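Local coordinates for protein IclR transcriptional regulator (Thermotoga maritima, PDB 1MKM) that probably binds DNA through a winged helix-turn-helix domain and regulates transcription, most likely as a repressor, as a member of the IclR family, at the interface of chains A and B and the interface of chains A and C. Numbering follows the deposited sequence. Chains: chain A/B/C, IclR transcriptional regulator.

Contact 1: the interface of chains A and B. Residues chain A 123-125, 194; chain B 116-120.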
ATOM      1  N   MET A 123      -7.057   2.205 -14.866  1.00 59.90           N
ATOM      2  CA  MET A 123      -7.703   3.000 -13.832  1.00 58.16           C
ATOM      3  C   MET A 123      -6.742   3.959 -13.132  1.00 58.01           C
ATOM      4  O   MET A 123      -5.576   3.635 -12.891  1.00 52.53           O
ATOM      5  CB  MET A 123      -8.334   2.078 -12.799  1.00 62.29           C
ATOM      6  CG  MET A 123      -9.206   0.985 -13.385  1.00 55.20           C
ATOM      7  SD  MET A 123     -10.949   1.395 -13.351  1.00 63.72           S
ATOM      8  CE  MET A 123     -11.260   1.491 -11.576  1.00 62.05           C
ATOM      9  N   VAL A 124      -7.262   5.136 -12.794  1.00 60.23           N
ATOM     10  CA  VAL A 124      -6.489   6.178 -12.126  1.00 58.36           C
ATOM     11  C   VAL A 124      -6.227   5.831 -10.655  1.00 57.52           C
ATOM     12  O   VAL A 124      -5.333   6.390 -10.022  1.00 63.63           O
ATOM     13  CB  VAL A 124      -7.238   7.529 -12.212  1.00 52.90           C
ATOM     14  CG1 VAL A 124      -8.232   7.648 -11.075  1.00 38.91           C
ATOM     15  CG2 VAL A 124      -6.250   8.682 -12.237  1.00 56.21           C
ATOM     16  N   SER A 125      -7.015   4.902 -10.124  1.00 55.54           N
ATOM     17  CA  SER A 125      -6.891   4.458  -8.741  1.00 57.15           C
ATOM     18  C   SER A 125      -5.526   3.824  -8.484  1.00 64.22           C
ATOM     19  O   SER A 125      -5.029   3.047  -9.303  1.00 67.54           O
ATOM     20  CB  SER A 125      -7.971   3.427  -8.428  1.00 65.17           C
ATOM     21  OG  SER A 125      -7.711   2.206  -9.106  1.00 62.78           O
ATOM     22  N   GLU A 194     -17.820   6.362 -10.843  1.00 43.85           N
ATOM     23  CA  GLU A 194     -17.367   7.050 -12.038  1.00 46.93           C
ATOM     24  C   GLU A 194     -18.289   6.722 -13.198  1.00 51.19           C
ATOM     25  O   GLU A 194     -18.908   5.651 -13.246  1.00 49.96           O
ATOM     26  CB  GLU A 194     -15.940   6.627 -12.383  1.00 43.01           C
ATOM     27  CG  GLU A 194     -14.950   6.867 -11.272  1.00 44.67           C
ATOM     28  CD  GLU A 194     -13.571   6.338 -11.609  1.00 40.22           C
ATOM     29  OE1 GLU A 194     -13.443   5.113 -11.674  1.00 43.42           O
ATOM     30  OE2 GLU A 194     -12.628   7.129 -11.821  1.00 44.83           O
TER
ATOM     31  N   GLU B 116      -2.964  11.128 -17.568  1.00 43.57           N
ATOM     32  CA  GLU B 116      -4.247  10.683 -17.041  1.00 49.83           C
ATOM     33  C   GLU B 116      -5.001  11.841 -16.393  1.00 53.42           C
ATOM     34  O   GLU B 116      -4.403  12.777 -15.864  1.00 55.55           O
ATOM     35  CB  GLU B 116      -4.057   9.556 -16.022  1.00 42.05           C
ATOM     36  CG  GLU B 116      -3.423   8.295 -16.585  1.00 48.65           C
ATOM     37  CD  GLU B 116      -3.494   7.123 -15.617  1.00 62.01           C
ATOM     38  OE1 GLU B 116      -3.164   7.316 -14.428  1.00 68.16           O
ATOM     39  OE2 GLU B 116      -3.875   6.008 -16.042  1.00 58.65           O
ATOM     40  N   GLY B 117      -6.323  11.767 -16.452  1.00 56.25           N
ATOM     41  CA  GLY B 117      -7.157  12.797 -15.874  1.00 50.20           C
ATOM     42  C   GLY B 117      -7.543  12.418 -14.455  1.00 57.54           C
ATOM     43  O   GLY B 117      -7.130  11.374 -13.917  1.00 50.97           O
ATOM     44  N   GLU B 118      -8.360  13.271 -13.863  1.00 49.02           N
ATOM     45  CA  GLU B 118      -8.825  13.101 -12.500  1.00 56.83           C
ATOM     46  C   GLU B 118      -9.664  11.854 -12.263  1.00 52.94           C
ATOM     47  O   GLU B 118      -9.653  11.294 -11.163  1.00 51.35           O
ATOM     48  CB  GLU B 118      -9.592  14.358 -12.092  1.00 58.21           C
ATOM     49  CG  GLU B 118      -8.698  15.594 -12.114  1.00 72.71           C
ATOM     50  CD  GLU B 118      -9.455  16.892 -11.927  1.00 78.54           C
ATOM     51  OE1 GLU B 118     -10.469  16.899 -11.191  1.00 82.12           O
ATOM     52  OE2 GLU B 118      -9.021  17.910 -12.503  1.00 85.68           O
ATOM     53  N   GLN B 119     -10.407  11.429 -13.278  1.00 50.47           N
ATOM     54  CA  GLN B 119     -11.235  10.229 -13.151  1.00 55.72           C
ATOM     55  C   GLN B 119     -10.871   9.189 -14.219  1.00 52.47           C
ATOM     56  O   GLN B 119     -10.405   9.537 -15.308  1.00 40.44           O
ATOM     57  CB  GLN B 119     -12.723  10.596 -13.232  1.00 63.09           C
ATOM     58  CG  GLN B 119     -12.987  12.030 -13.655  1.00 76.58           C
ATOM     59  CD  GLN B 119     -12.700  12.268 -15.128  1.00 88.53           C
ATOM     60  OE1 GLN B 119     -13.430  11.781 -16.001  1.00 93.81           O
ATOM     61  NE2 GLN B 119     -11.632  13.012 -15.417  1.00 84.18           N
ATOM     62  N   SER B 120     -11.047   7.915 -13.881  1.00 48.12           N
ATOM     63  CA  SER B 120     -10.749   6.836 -14.822  1.00 50.98           C
ATOM     64  C   SER B 120     -11.798   6.885 -15.949  1.00 55.65           C
ATOM     65  O   SER B 120     -12.990   7.095 -15.688  1.00 56.43           O
ATOM     66  CB  SER B 120     -10.835   5.481 -14.111  1.00 59.55           C
ATOM     67  OG  SER B 120     -10.123   5.479 -12.883  1.00 60.99           O
TER
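Carboxylate oxygen OE2 of A:Glu194 is the best-held polar atom of this loop-to-loop patch between two effector-domain regions of an IclR-type regulator, gripped by one firm and one weak hydrogen bond, both from B:Ser120. The firm one, the shortest across the patch, comes from the backbone: B:Ser120 N donates to A:Glu194 OE2 at 2.7 Å. This bond is fairly straight, 154° at the hydrogen. Its N-H arrives from above the carboxylate plane, 37° out of it. The weak one is given by the hydroxyl, B:Ser120 OG lying 3.2 Å from A:Glu194 OE2. An acidic chain thus caps the backbone N-H and side chain of one serine, and these donors would be expected to stabilise the carboxylate in its charged form. A:Glu194 spans the gap as a rod extended beyond CG, its CG anti to its own carbonyl carbon, so that the carboxylate meets B:Ser120 tip first.

The serine hydroxyl is held almost as well, bridging A:Val124 N and, weakly, the glutamate. It accepts the backbone N-H of A:Val124, with A:Val124 N to B:Ser120 OG 2.9 Å. That bond is nearly straight, at 163°. B:Ser120 OG stands anti to the serine carbonyl carbon, beside its backbone N, which sets the hydroxyl and the amide to work on chain A together.

The deposited assembly contains this interface, which may not be the one used in solution. Around the polar core the packing is modest. A:Val124 buries 80 Å² against chain B. Its CG1 sits in the crowded position between its backbone N and carbonyl carbon, and A:Val124 CG1 lies 3.4 Å from B:Ser120 OG. The A:Val124 and B:Glu116 side chains slide past each other in opposite directions, the valine CG2 lying alongside the glutamate tip. A:Val124 CG2 also touches the backbone carbonyl B:Gly117 O at 3.3 Å.

Contact 2: the interface of chains A and C. Residues chain A 63-65, 67-69, 71-72; chain C 67, 71, 74-75, 78, 127-128.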
ATOM      1  N   PRO A  63      -7.414 -16.783  31.733  1.00 49.76           N
ATOM      2  CA  PRO A  63      -6.422 -16.405  30.711  1.00 45.51           C
ATOM      3  C   PRO A  63      -5.533 -15.216  31.095  1.00 49.19           C
ATOM      4  O   PRO A  63      -5.960 -14.317  31.832  1.00 46.83           O
ATOM      5  CB  PRO A  63      -7.273 -16.144  29.462  1.00 33.25           C
ATOM      6  CG  PRO A  63      -8.655 -15.916  29.981  1.00 42.02           C
ATOM      7  CD  PRO A  63      -8.782 -16.796  31.180  1.00 45.91           C
ATOM      8  N   GLY A  64      -4.294 -15.246  30.591  1.00 49.49           N
ATOM      9  CA  GLY A  64      -3.298 -14.217  30.857  1.00 47.10           C
ATOM     10  C   GLY A  64      -3.217 -13.011  29.915  1.00 49.36           C
ATOM     11  O   GLY A  64      -3.692 -13.035  28.780  1.00 44.10           O
ATOM     12  N   TYR A  65      -2.581 -11.953  30.404  1.00 38.62           N
ATOM     13  CA  TYR A  65      -2.442 -10.710  29.675  1.00 34.07           C
ATOM     14  C   TYR A  65      -1.584 -10.827  28.432  1.00 46.89           C
ATOM     15  O   TYR A  65      -1.764 -10.077  27.472  1.00 50.69           O
ATOM     16  CB  TYR A  65      -1.901  -9.644  30.623  1.00 41.27           C
ATOM     17  CG  TYR A  65      -2.866  -9.345  31.756  1.00 41.52           C
ATOM     18  CD1 TYR A  65      -2.444  -9.309  33.086  1.00 35.79           C
ATOM     19  CD2 TYR A  65      -4.210  -9.098  31.491  1.00 49.59           C
ATOM     20  CE1 TYR A  65      -3.337  -9.039  34.119  1.00 33.77           C
ATOM     21  CE2 TYR A  65      -5.109  -8.824  32.516  1.00 38.66           C
ATOM     22  CZ  TYR A  65      -4.667  -8.799  33.823  1.00 43.84           C
ATOM     23  OH  TYR A  65      -5.586  -8.555  34.819  1.00 42.71           O
ATOM     24  N   LEU A  67      -1.719 -12.934  26.107  1.00 40.08           N
ATOM     25  CA  LEU A  67      -2.541 -13.208  24.930  1.00 42.26           C
ATOM     26  C   LEU A  67      -2.996 -11.891  24.292  1.00 36.82           C
ATOM     27  O   LEU A  67      -3.176 -11.804  23.082  1.00 40.57           O
ATOM     28  CB  LEU A  67      -3.750 -14.065  25.323  1.00 34.40           C
ATOM     29  CG  LEU A  67      -3.308 -15.468  25.699  1.00 32.61           C
ATOM     30  CD1 LEU A  67      -4.353 -16.134  26.579  1.00 47.48           C
ATOM     31  CD2 LEU A  67      -3.034 -16.265  24.409  1.00 40.85           C
ATOM     32  N   ILE A  68      -3.165 -10.859  25.108  1.00 41.07           N
ATOM     33  CA  ILE A  68      -3.561  -9.567  24.568  1.00 43.14           C
ATOM     34  C   ILE A  68      -2.318  -8.969  23.956  1.00 38.87           C
ATOM     35  O   ILE A  68      -2.347  -8.450  22.842  1.00 44.77           O
ATOM     36  CB  ILE A  68      -4.109  -8.614  25.659  1.00 37.55           C
ATOM     37  CG1 ILE A  68      -5.311  -9.258  26.358  1.00 35.68           C
ATOM     38  CG2 ILE A  68      -4.501  -7.311  25.038  1.00 38.75           C
ATOM     39  CD1 ILE A  68      -6.058  -8.352  27.346  1.00 34.12           C
ATOM     40  N   GLU A  69      -1.204  -9.072  24.668  1.00 44.00           N
ATOM     41  CA  GLU A  69       0.051  -8.506  24.157  1.00 40.03           C
ATOM     42  C   GLU A  69       0.377  -9.061  22.779  1.00 39.70           C
ATOM     43  O   GLU A  69       0.707  -8.310  21.853  1.00 40.54           O
ATOM     44  CB  GLU A  69       1.182  -8.795  25.136  1.00 60.71           C
ATOM     45  CG  GLU A  69       2.512  -8.193  24.750  1.00 70.61           C
ATOM     46  CD  GLU A  69       3.331  -7.805  25.963  1.00 74.98           C
ATOM     47  OE1 GLU A  69       3.386  -8.607  26.919  1.00 81.45           O
ATOM     48  OE2 GLU A  69       3.923  -6.702  25.960  1.00 85.68           O
ATOM     49  N   GLY A  71      -1.782 -10.698  20.812  1.00 41.95           N
ATOM     50  CA  GLY A  71      -2.894 -10.425  19.925  1.00 45.60           C
ATOM     51  C   GLY A  71      -2.752  -9.113  19.188  1.00 41.44           C
ATOM     52  O   GLY A  71      -2.789  -9.060  17.965  1.00 42.79           O
ATOM     53  N   SER A  72      -2.558  -8.045  19.940  1.00 46.65           N
ATOM     54  CA  SER A  72      -2.440  -6.725  19.356  1.00 42.16           C
ATOM     55  C   SER A  72      -1.171  -6.579  18.554  1.00 48.56           C
ATOM     56  O   SER A  72      -1.148  -5.906  17.522  1.00 46.68           O
ATOM     57  CB  SER A  72      -2.487  -5.695  20.464  1.00 38.49           C
ATOM     58  OG  SER A  72      -3.516  -6.068  21.366  1.00 50.72           O
TER
ATOM     59  N   LEU C  67      -3.947 -16.016  17.624  1.00 39.93           N
ATOM     60  CA  LEU C  67      -3.505 -15.115  18.681  1.00 34.23           C
ATOM     61  C   LEU C  67      -4.369 -13.838  18.714  1.00 38.43           C
ATOM     62  O   LEU C  67      -4.754 -13.359  19.790  1.00 35.89           O
ATOM     63  CB  LEU C  67      -2.026 -14.811  18.459  1.00 40.81           C
ATOM     64  CG  LEU C  67      -1.004 -15.345  19.482  1.00 49.88           C
ATOM     65  CD1 LEU C  67      -1.416 -16.669  20.039  1.00 54.90           C
ATOM     66  CD2 LEU C  67       0.356 -15.430  18.840  1.00 44.19           C
ATOM     67  N   GLY C  71      -6.544 -12.685  21.966  1.00 40.21           N
ATOM     68  CA  GLY C  71      -6.470 -11.394  22.615  1.00 52.65           C
ATOM     69  C   GLY C  71      -7.852 -10.784  22.794  1.00 48.21           C
ATOM     70  O   GLY C  71      -8.159 -10.272  23.871  1.00 45.81           O
ATOM     71  N   VAL C  74      -9.833 -12.354  25.633  1.00 44.80           N
ATOM     72  CA  VAL C  74      -9.412 -11.911  26.957  1.00 40.45           C
ATOM     73  C   VAL C  74      -9.908 -10.479  27.187  1.00 42.65           C
ATOM     74  O   VAL C  74     -10.444 -10.184  28.244  1.00 40.68           O
ATOM     75  CB  VAL C  74      -7.878 -11.953  27.120  1.00 33.75           C
ATOM     76  CG1 VAL C  74      -7.503 -11.555  28.528  1.00 31.41           C
ATOM     77  CG2 VAL C  74      -7.348 -13.355  26.814  1.00 38.70           C
ATOM     78  N   LEU C  75      -9.727  -9.598  26.199  1.00 42.39           N
ATOM     79  CA  LEU C  75     -10.209  -8.210  26.324  1.00 41.97           C
ATOM     80  C   LEU C  75     -11.715  -8.244  26.542  1.00 38.52           C
ATOM     81  O   LEU C  75     -12.281  -7.441  27.272  1.00 42.57           O
ATOM     82  CB  LEU C  75      -9.889  -7.416  25.052  1.00 39.11           C
ATOM     83  CG  LEU C  75      -8.451  -6.913  24.931  1.00 33.11           C
ATOM     84  CD1 LEU C  75      -8.137  -6.523  23.518  1.00 31.73           C
ATOM     85  CD2 LEU C  75      -8.256  -5.748  25.871  1.00 28.55           C
ATOM     86  N   PHE C  78     -13.354  -7.894  30.069  1.00 47.62           N
ATOM     87  CA  PHE C  78     -13.383  -6.661  30.859  1.00 60.38           C
ATOM     88  C   PHE C  78     -14.486  -5.688  30.414  1.00 54.86           C
ATOM     89  O   PHE C  78     -14.242  -4.773  29.619  1.00 49.67           O
ATOM     90  CB  PHE C  78     -12.021  -5.963  30.780  1.00 54.60           C
ATOM     91  CG  PHE C  78     -10.860  -6.865  31.089  1.00 66.25           C
ATOM     92  CD1 PHE C  78      -9.804  -6.999  30.183  1.00 70.21           C
ATOM     93  CD2 PHE C  78     -10.814  -7.579  32.284  1.00 64.31           C
ATOM     94  CE1 PHE C  78      -8.717  -7.833  30.465  1.00 73.66           C
ATOM     95  CE2 PHE C  78      -9.734  -8.418  32.578  1.00 72.82           C
ATOM     96  CZ  PHE C  78      -8.682  -8.546  31.667  1.00 73.31           C
ATOM     97  N   LEU C 127      -1.526  -2.691  23.831  1.00 46.00           N
ATOM     98  CA  LEU C 127      -2.442  -3.445  24.685  1.00 42.26           C
ATOM     99  C   LEU C 127      -1.764  -4.662  25.305  1.00 45.29           C
ATOM    100  O   LEU C 127      -0.842  -5.221  24.730  1.00 41.68           O
ATOM    101  CB  LEU C 127      -3.686  -3.878  23.903  1.00 46.86           C
ATOM    102  CG  LEU C 127      -4.704  -2.776  23.592  1.00 46.00           C
ATOM    103  CD1 LEU C 127      -4.829  -1.854  24.780  1.00 54.48           C
ATOM    104  CD2 LEU C 127      -4.259  -1.975  22.408  1.00 52.31           C
ATOM    105  N   GLY C 128      -2.218  -5.063  26.485  1.00 48.29           N
ATOM    106  CA  GLY C 128      -1.614  -6.211  27.130  1.00 58.08           C
ATOM    107  C   GLY C 128      -0.369  -5.904  27.940  1.00 48.94           C
ATOM    108  O   GLY C 128      -0.062  -6.616  28.883  1.00 52.86           O
TER
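The helix that follows the wing strands 53-55 and 61-63 of the winged helix-turn-helix in this IclR-family protein, residues 66-77 in chain A and 66-75 in chain C, meets its counterpart here, joined by a loop of chain C at residues 127-128. The patch is apolar across. The helix pairing may be part of a dimer interface.

Aliphatic packing centres on A:Ile68, which buries 78 Å². CG1 is anti to its carbonyl carbon and chi2 is -173°, so the chain runs out straight and A:Ile68 CD1 reaches between C:Val74 and C:Leu75, 3.7 Å from C:Leu75 CG. The other branch is anti to the backbone N and turns to the loop, A:Ile68 CG2 lying 3.5 Å from C:Gly128 N, with CB of C:Leu127 beside it. C:Val74, its CG1 anti to the backbone N, spreads its methyls: CG1 faces A:Ile68, while C:Val74 CG2 lies 3.8 Å from A:Pro63 CB. The C:Val74 and A:Leu67 side chains cross at about a right angle. An alanine in place of A:Ile68 would remove CG1, CD1 and CG2 and would probably loosen the packing on C:Val74, C:Leu75 and the C:Leu127 loop.

Backbone contacts bring the helices together at glycines, with C:Gly71 CA 3.4 Å from A:Leu67 O and A:Gly71 CA 3.5 Å from C:Leu67 O.

Among aromatic groups, C:Phe78 puts its tip, CZ, in the plane of the A:Tyr65 ring at its edge, meeting A:Tyr65 CE2, the two side chains crossing obliquely.

A polar bond stays inside chain A: A:Ser72 OG donates to the helix carbonyl A:Ile68 O at 3.0 Å, from above the carbonyl plane. Placed anti to its carbonyl carbon (chi1 -43°), the same oxygen, A:Ser72 OG, lies 3.4 Å from C:Leu127 CB.

The centres of the C-alpha atoms of contact 1 and contact 2 lie about 43 Å apart, and the two share no residue, though both use chain A, which therefore touches two neighbours at once. Contact 1 joins loops at the effector-domain end of chain A to chain B, whereas contact 2 joins the helix 66-77, next after the wing strands, to chain C. Residues 123-125 in contact 1 and 127-128 in contact 2 come from the same stretch of sequence in different copies. Chain A bridges B and C in the deposited four-copy assembly, although the structure alone does not prove that the tetramer forms in solution.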